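Local coordinates for envelope glycoprotein (Bourbon virus, PDB 5ZKX) that probably fuses the viral envelope with a host-cell membrane, here in its trimeric postfusion form, at residues A[50-55]-A[123-128]; A[95-100]-A[137-142]. All coordinates share one frame; numbering follows the deposited sequence.

Contact 1: residues A[50-55]-A[123-128]; sequences AYWRSY and LEKRSN
The indole of W52 meets the K125 chain over one face, while L123 packs on its CB, and W52 has the largest buried surface of any residue in the contact. With CG anti to the backbone N (chi1 162°), the ring swings out from strand 50-55 to meet residues 123-128, which run alongside in nearly the same direction. K125 lays its aliphatic chain obliquely over the ring: CG sits 3.9 Å from the centroid of the six-membered ring of W52, a CH-pi contact. Further along the extended chain, CE approaches CH2 of W52 at 4.0 Å. L123 works nearer the backbone, its CD1 methyl 3.6 Å from CB of W52.

The pyrrole N-H is accounted for at the ring edge. NE1 of W52 donates to the carbonyl O of R126 at 3.2 Å; the oxygen lies close to the ring plane, yet the donor stands well above the carbonyl plane of R126. K125 centres an inverse gamma turn, whose tight bend comes just before that carbonyl. Two residues on, the hydroxyls meet: OG of S127 donates to OG of S54 over 2.9 Å, and the S54 hydroxyl also bonds N70. A water spans the end of the contact, donating to O of S54 at 2.9 Å and accepting from N of N128 at 3.3 Å.

The amine of K125 bonds the backbone of T439 of the second subunit, whose Y440 meets the W52 ring edge-to-face, so the contact borders the trimer interface. Within the chain, L72 of strand 67-74 packs against W52 and L123, while the L123 carbonyl O is hydrogen-bonded to OG1 of T437 at the end of helix 422-437. Strand 126-127 pairs in parallel with strand 442-443, a small sheet beside the one that holds strand 44-58.

Contact 2: residues A[95-100]-A[137-142]; sequences PEVQDA and CNLSWR
The carbonyl oxygen of V97 is gripped by two N-H donors: N of L139 donates to it at 2.8 Å, nearly straight at 171°, and NH2 of R126 supplies a further bond. The CA-H of N138 also leans on this oxygen, 3.4 Å from carbon to O. In return, N of V97 donates to O of L139 at 2.8 Å, in the carbonyl plane and on a lone pair, which completes an antiparallel hydrogen-bonded pair. Their side chains fall on one face of the sheet and cross obliquely, CB against CB. V97 CG1, anti to the backbone N (chi1 173°), is carried toward SG of C137 at 3.9 Å, and that sulphur is bonded to C108 in a disulfide.

A100 and C137 form the second hydrogen-bonded pair, with N of C137 reaching O of A100 at 2.6 Å. Between the two pairs the register slips by one residue, a beta bulge: Q98 and D99 together face N138. D99 takes a left-handed backbone conformation and turns the chain through a corner there. Its N-H finds OD1 of N138 in a weak bond of 3.3 Å, while its carboxylate goes to H131. The N138 side-chain amide, in turn, is held from its ND2 by N128.

At the other end, E96 bends at chi2 (93°), which turns CD toward S140. The S140 hydroxyl donates to OE2 of E96 at 2.7 Å, met on the syn side somewhat out of the carboxylate plane; R126 forms a salt bridge to the same oxygen. P95 runs side by side with W141, its CD 4.0 Å from NE1 of the indole. The W141 ring meets that of Y51 on neighbouring strand 44-58, and P95 and L139 touch W112.

Contacts 1 and 2 lie with their centres about 6 Å apart, and strands 44-58 and 134-148, neighbours in one antiparallel sheet, join them: W52 and S54 share backbone hydrogen bonds with S140 and N138. The segments alternate along the chain, and E124 and R126 of 123-128 also reach the segments of contact 2. E124 N probably bonds OG of S140 at 2.7 Å, while the R126 guanidinium reaches both strands of contact 2, its NH2 touching O of V97 and O of L139, and NE of R126 packs 3.2 Å from OD1 of N138. Both contacts sit some 43 to 45 Å from the chain centre, in what is probably the elongated fusion domain of a class III protein.

Contact 1: residues A[50-55]-A[123-128]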
loop_
_atom_site.group_PDB
_atom_site.type_symbol
_atom_site.label_atom_id
_atom_site.label_comp_id
_atom_site.label_asym_id
_atom_site.label_seq_id
_atom_site.Cartn_x
_atom_site.Cartn_y
_atom_site.Cartn_z
ATOM N N ALA A 50 3.607 36.761 -4.334
ATOM C CA ALA A 50 2.374 37.519 -4.490
ATOM C C ALA A 50 2.415 38.696 -3.527
ATOM O O ALA A 50 3.275 38.777 -2.646
ATOM C CB ALA A 50 1.139 36.648 -4.240
ATOM N N TYR A 51 1.469 39.613 -3.705
ATOM C CA TYR A 51 1.338 40.733 -2.790
ATOM C C TYR A 51 -0.133 41.030 -2.535
ATOM O O TYR A 51 -0.968 40.943 -3.440
ATOM C CB TYR A 51 2.066 41.987 -3.313
ATOM C CG TYR A 51 1.515 42.609 -4.583
ATOM C CD1 TYR A 51 0.467 43.519 -4.536
ATOM C CD2 TYR A 51 2.072 42.318 -5.821
ATOM C CE1 TYR A 51 -0.028 44.099 -5.686
ATOM C CE2 TYR A 51 1.583 42.898 -6.979
ATOM C CZ TYR A 51 0.533 43.789 -6.903
ATOM O OH TYR A 51 0.036 44.370 -8.047
ATOM N N TRP A 52 -0.434 41.362 -1.287
ATOM C CA TRP A 52 -1.747 41.851 -0.903
ATOM C C TRP A 52 -1.725 43.374 -0.907
ATOM O O TRP A 52 -0.857 43.988 -0.278
ATOM C CB TRP A 52 -2.123 41.324 0.481
ATOM C CG TRP A 52 -3.228 42.077 1.133
ATOM C CD1 TRP A 52 -3.107 43.070 2.063
ATOM C CD2 TRP A 52 -4.631 41.902 0.910
ATOM N NE1 TRP A 52 -4.350 43.523 2.431
ATOM C CE2 TRP A 52 -5.302 42.821 1.737
ATOM C CE3 TRP A 52 -5.385 41.059 0.088
ATOM C CZ2 TRP A 52 -6.690 42.920 1.769
ATOM C CZ3 TRP A 52 -6.762 41.159 0.120
ATOM C CH2 TRP A 52 -7.400 42.082 0.954
ATOM N N ARG A 53 -2.664 43.981 -1.629
ATOM C CA ARG A 53 -2.747 45.431 -1.738
ATOM C C ARG A 53 -4.111 45.900 -1.257
ATOM O O ARG A 53 -5.136 45.341 -1.653
ATOM C CB ARG A 53 -2.506 45.895 -3.177
ATOM C CG ARG A 53 -2.804 47.371 -3.409
ATOM C CD ARG A 53 -3.178 47.631 -4.856
ATOM N NE ARG A 53 -2.007 47.644 -5.727
ATOM C CZ ARG A 53 -2.043 47.386 -7.030
ATOM N NH1 ARG A 53 -3.195 47.090 -7.620
ATOM N NH2 ARG A 53 -0.926 47.424 -7.746
ATOM N N SER A 54 -4.119 46.925 -0.405
ATOM C CA SER A 54 -5.353 47.537 0.084
ATOM C C SER A 54 -5.239 49.047 -0.094
ATOM O O SER A 54 -4.596 49.727 0.711
ATOM C CB SER A 54 -5.622 47.173 1.539
ATOM O OG SER A 54 -6.955 47.503 1.893
ATOM N N TYR A 55 -5.869 49.564 -1.143
ATOM C CA TYR A 55 -5.875 50.986 -1.463
ATOM C C TYR A 55 -7.253 51.536 -1.120
ATOM O O TYR A 55 -8.225 51.283 -1.839
ATOM C CB TYR A 55 -5.541 51.203 -2.935
ATOM C CG TYR A 55 -5.263 52.638 -3.316
ATOM C CD1 TYR A 55 -4.119 53.285 -2.865
ATOM C CD2 TYR A 55 -6.131 53.338 -4.142
ATOM C CE1 TYR A 55 -3.851 54.591 -3.218
ATOM C CE2 TYR A 55 -5.872 54.648 -4.501
ATOM C CZ TYR A 55 -4.729 55.268 -4.035
ATOM O OH TYR A 55 -4.460 56.571 -4.386
ATOM N N LEU A 123 2.634 37.075 3.788
ATOM C CA LEU A 123 2.023 38.392 3.799
ATOM C C LEU A 123 1.048 38.521 4.963
ATOM O O LEU A 123 0.572 37.531 5.526
ATOM C CB LEU A 123 1.313 38.679 2.472
ATOM C CG LEU A 123 0.068 37.888 2.058
ATOM C CD1 LEU A 123 -1.205 38.505 2.610
ATOM C CD2 LEU A 123 -0.008 37.822 0.548
ATOM N N GLU A 124 0.757 39.767 5.326
ATOM C CA GLU A 124 -0.265 40.080 6.313
ATOM C C GLU A 124 -1.416 40.796 5.623
ATOM O O GLU A 124 -1.199 41.741 4.858
ATOM C CB GLU A 124 0.290 40.940 7.447
ATOM C CG GLU A 124 -0.721 41.189 8.560
ATOM C CD GLU A 124 -0.111 41.873 9.765
ATOM O OE1 GLU A 124 -0.349 41.408 10.900
ATOM O OE2 GLU A 124 0.606 42.877 9.579
ATOM N N LYS A 125 -2.638 40.335 5.889
ATOM C CA LYS A 125 -3.837 40.885 5.260
ATOM C C LYS A 125 -4.356 42.034 6.120
ATOM O O LYS A 125 -5.298 41.896 6.902
ATOM C CB LYS A 125 -4.882 39.792 5.079
ATOM C CG LYS A 125 -6.143 40.227 4.358
ATOM C CD LYS A 125 -7.274 39.267 4.656
ATOM C CE LYS A 125 -8.524 39.628 3.883
ATOM N NZ LYS A 125 -9.648 38.709 4.226
ATOM N N ARG A 126 -3.725 43.198 5.964
ATOM C CA ARG A 126 -4.025 44.366 6.780
ATOM C C ARG A 126 -4.578 45.495 5.921
ATOM O O ARG A 126 -4.164 45.681 4.774
ATOM C CB ARG A 126 -2.788 44.852 7.537
ATOM C CG ARG A 126 -1.644 45.232 6.641
ATOM C CD ARG A 126 -0.620 46.080 7.364
ATOM N NE ARG A 126 0.431 46.496 6.442
ATOM C CZ ARG A 126 1.527 45.789 6.193
ATOM N NH1 ARG A 126 1.728 44.628 6.804
ATOM N NH2 ARG A 126 2.425 46.246 5.333
ATOM N N SER A 127 -5.519 46.246 6.491
ATOM C CA SER A 127 -6.176 47.344 5.801
ATOM C C SER A 127 -6.654 48.354 6.831
ATOM O O SER A 127 -6.926 48.004 7.982
ATOM C CB SER A 127 -7.354 46.849 4.952
ATOM O OG SER A 127 -8.158 47.926 4.504
ATOM N N ASN A 128 -6.746 49.613 6.409
ATOM C CA ASN A 128 -7.294 50.664 7.253
ATOM C C ASN A 128 -7.650 51.859 6.379
ATOM O O ASN A 128 -6.951 52.153 5.407
ATOM C CB ASN A 128 -6.316 51.074 8.361
ATOM C CG ASN A 128 -5.085 51.769 7.831
ATOM O OD1 ASN A 128 -4.230 51.151 7.198
ATOM N ND2 ASN A 128 -4.981 53.063 8.095
HETATM O O HOH W 1 -5.416 50.119 3.470
#

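Contact 2: residues A[95-100]-A[137-142]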
loop_
_atom_site.group_PDB
_atom_site.type_symbol
_atom_site.label_atom_id
_atom_site.label_comp_id
_atom_site.label_asym_id
_atom_site.label_seq_id
_atom_site.Cartn_x
_atom_site.Cartn_y
_atom_site.Cartn_z
ATOM N N PRO A 95 8.330 46.309 -1.326
ATOM C CA PRO A 95 8.380 46.791 0.056
ATOM C C PRO A 95 7.115 46.508 0.851
ATOM O O PRO A 95 6.009 46.394 0.316
ATOM C CB PRO A 95 8.572 48.302 -0.130
ATOM C CG PRO A 95 7.806 48.593 -1.378
ATOM C CD PRO A 95 7.975 47.383 -2.270
ATOM N N GLU A 96 7.298 46.404 2.163
ATOM C CA GLU A 96 6.190 46.259 3.102
ATOM C C GLU A 96 5.667 47.650 3.442
ATOM O O GLU A 96 6.348 48.433 4.113
ATOM C CB GLU A 96 6.635 45.514 4.358
ATOM C CG GLU A 96 5.502 45.151 5.303
ATOM C CD GLU A 96 4.953 43.762 5.049
ATOM O OE1 GLU A 96 5.688 42.927 4.481
ATOM O OE2 GLU A 96 3.787 43.500 5.415
ATOM N N VAL A 97 4.460 47.959 2.979
ATOM C CA VAL A 97 3.847 49.267 3.161
ATOM C C VAL A 97 2.720 49.137 4.172
ATOM O O VAL A 97 1.817 48.309 4.001
ATOM C CB VAL A 97 3.315 49.828 1.834
ATOM C CG1 VAL A 97 2.544 51.101 2.096
ATOM C CG2 VAL A 97 4.453 50.049 0.849
ATOM N N GLN A 98 2.764 49.959 5.217
ATOM C CA GLN A 98 1.745 49.922 6.256
ATOM C C GLN A 98 1.367 51.336 6.663
ATOM O O GLN A 98 2.235 52.130 7.039
ATOM C CB GLN A 98 2.229 49.143 7.479
ATOM C CG GLN A 98 1.252 49.193 8.632
ATOM C CD GLN A 98 1.694 48.356 9.805
ATOM O OE1 GLN A 98 2.854 47.953 9.894
ATOM N NE2 GLN A 98 0.771 48.091 10.721
ATOM N N ASP A 99 0.069 51.637 6.596
ATOM C CA ASP A 99 -0.471 52.927 7.027
ATOM C C ASP A 99 0.187 54.087 6.285
ATOM O O ASP A 99 0.503 55.124 6.871
ATOM C CB ASP A 99 -0.336 53.109 8.542
ATOM C CG ASP A 99 -1.333 54.106 9.096
ATOM O OD1 ASP A 99 -1.453 54.206 10.334
ATOM O OD2 ASP A 99 -2.004 54.787 8.293
ATOM N N ALA A 100 0.406 53.911 4.987
ATOM C CA ALA A 100 0.898 54.985 4.135
ATOM C C ALA A 100 -0.307 55.744 3.597
ATOM O O ALA A 100 -1.065 55.217 2.776
ATOM C CB ALA A 100 1.756 54.437 2.999
ATOM N N CYS A 137 -2.740 53.368 2.009
ATOM C CA CYS A 137 -2.138 52.252 1.293
ATOM C C CYS A 137 -1.596 51.233 2.281
ATOM O O CYS A 137 -0.932 51.593 3.259
ATOM C CB CYS A 137 -1.019 52.720 0.357
ATOM S SG CYS A 137 -0.219 51.374 -0.574
ATOM N N ASN A 138 -1.898 49.965 2.022
ATOM C CA ASN A 138 -1.290 48.835 2.707
ATOM C C ASN A 138 -0.812 47.843 1.659
ATOM O O ASN A 138 -1.535 47.539 0.705
ATOM C CB ASN A 138 -2.269 48.150 3.667
ATOM C CG ASN A 138 -2.463 48.920 4.954
ATOM O OD1 ASN A 138 -1.634 48.855 5.863
ATOM N ND2 ASN A 138 -3.565 49.653 5.041
ATOM N N LEU A 139 0.405 47.339 1.845
ATOM C CA LEU A 139 1.022 46.418 0.895
ATOM C C LEU A 139 1.847 45.399 1.668
ATOM O O LEU A 139 2.731 45.777 2.441
ATOM C CB LEU A 139 1.895 47.178 -0.107
ATOM C CG LEU A 139 2.402 46.435 -1.341
ATOM C CD1 LEU A 139 1.247 46.057 -2.248
ATOM C CD2 LEU A 139 3.420 47.281 -2.090
ATOM N N SER A 140 1.555 44.112 1.461
ATOM C CA SER A 140 2.252 43.016 2.122
ATOM C C SER A 140 2.604 41.944 1.102
ATOM O O SER A 140 1.781 41.592 0.253
ATOM C CB SER A 140 1.397 42.413 3.237
ATOM O OG SER A 140 2.193 41.692 4.161
ATOM N N TRP A 141 3.822 41.415 1.196
ATOM C CA TRP A 141 4.356 40.495 0.201
ATOM C C TRP A 141 4.539 39.098 0.781
ATOM O O TRP A 141 4.708 38.921 1.991
ATOM C CB TRP A 141 5.700 40.991 -0.344
ATOM C CG TRP A 141 5.589 42.200 -1.207
ATOM C CD1 TRP A 141 5.475 43.494 -0.792
ATOM C CD2 TRP A 141 5.577 42.234 -2.639
ATOM N NE1 TRP A 141 5.393 44.332 -1.877
ATOM C CE2 TRP A 141 5.453 43.583 -3.023
ATOM C CE3 TRP A 141 5.659 41.253 -3.633
ATOM C CZ2 TRP A 141 5.410 43.977 -4.358
ATOM C CZ3 TRP A 141 5.615 41.647 -4.959
ATOM C CH2 TRP A 141 5.492 42.996 -5.308
ATOM N N ARG A 142 4.501 38.107 -0.106
ATOM C CA ARG A 142 4.810 36.727 0.230
ATOM C C ARG A 142 5.703 36.155 -0.860
ATOM O O ARG A 142 5.600 36.537 -2.029
ATOM C CB ARG A 142 3.541 35.873 0.387
ATOM C CG ARG A 142 2.899 35.448 -0.932
ATOM C CD ARG A 142 1.531 34.819 -0.716
ATOM N NE ARG A 142 1.556 33.760 0.290
ATOM C CZ ARG A 142 1.482 32.463 0.011
ATOM N NH1 ARG A 142 1.376 32.057 -1.247
ATOM N NH2 ARG A 142 1.513 31.571 0.989
#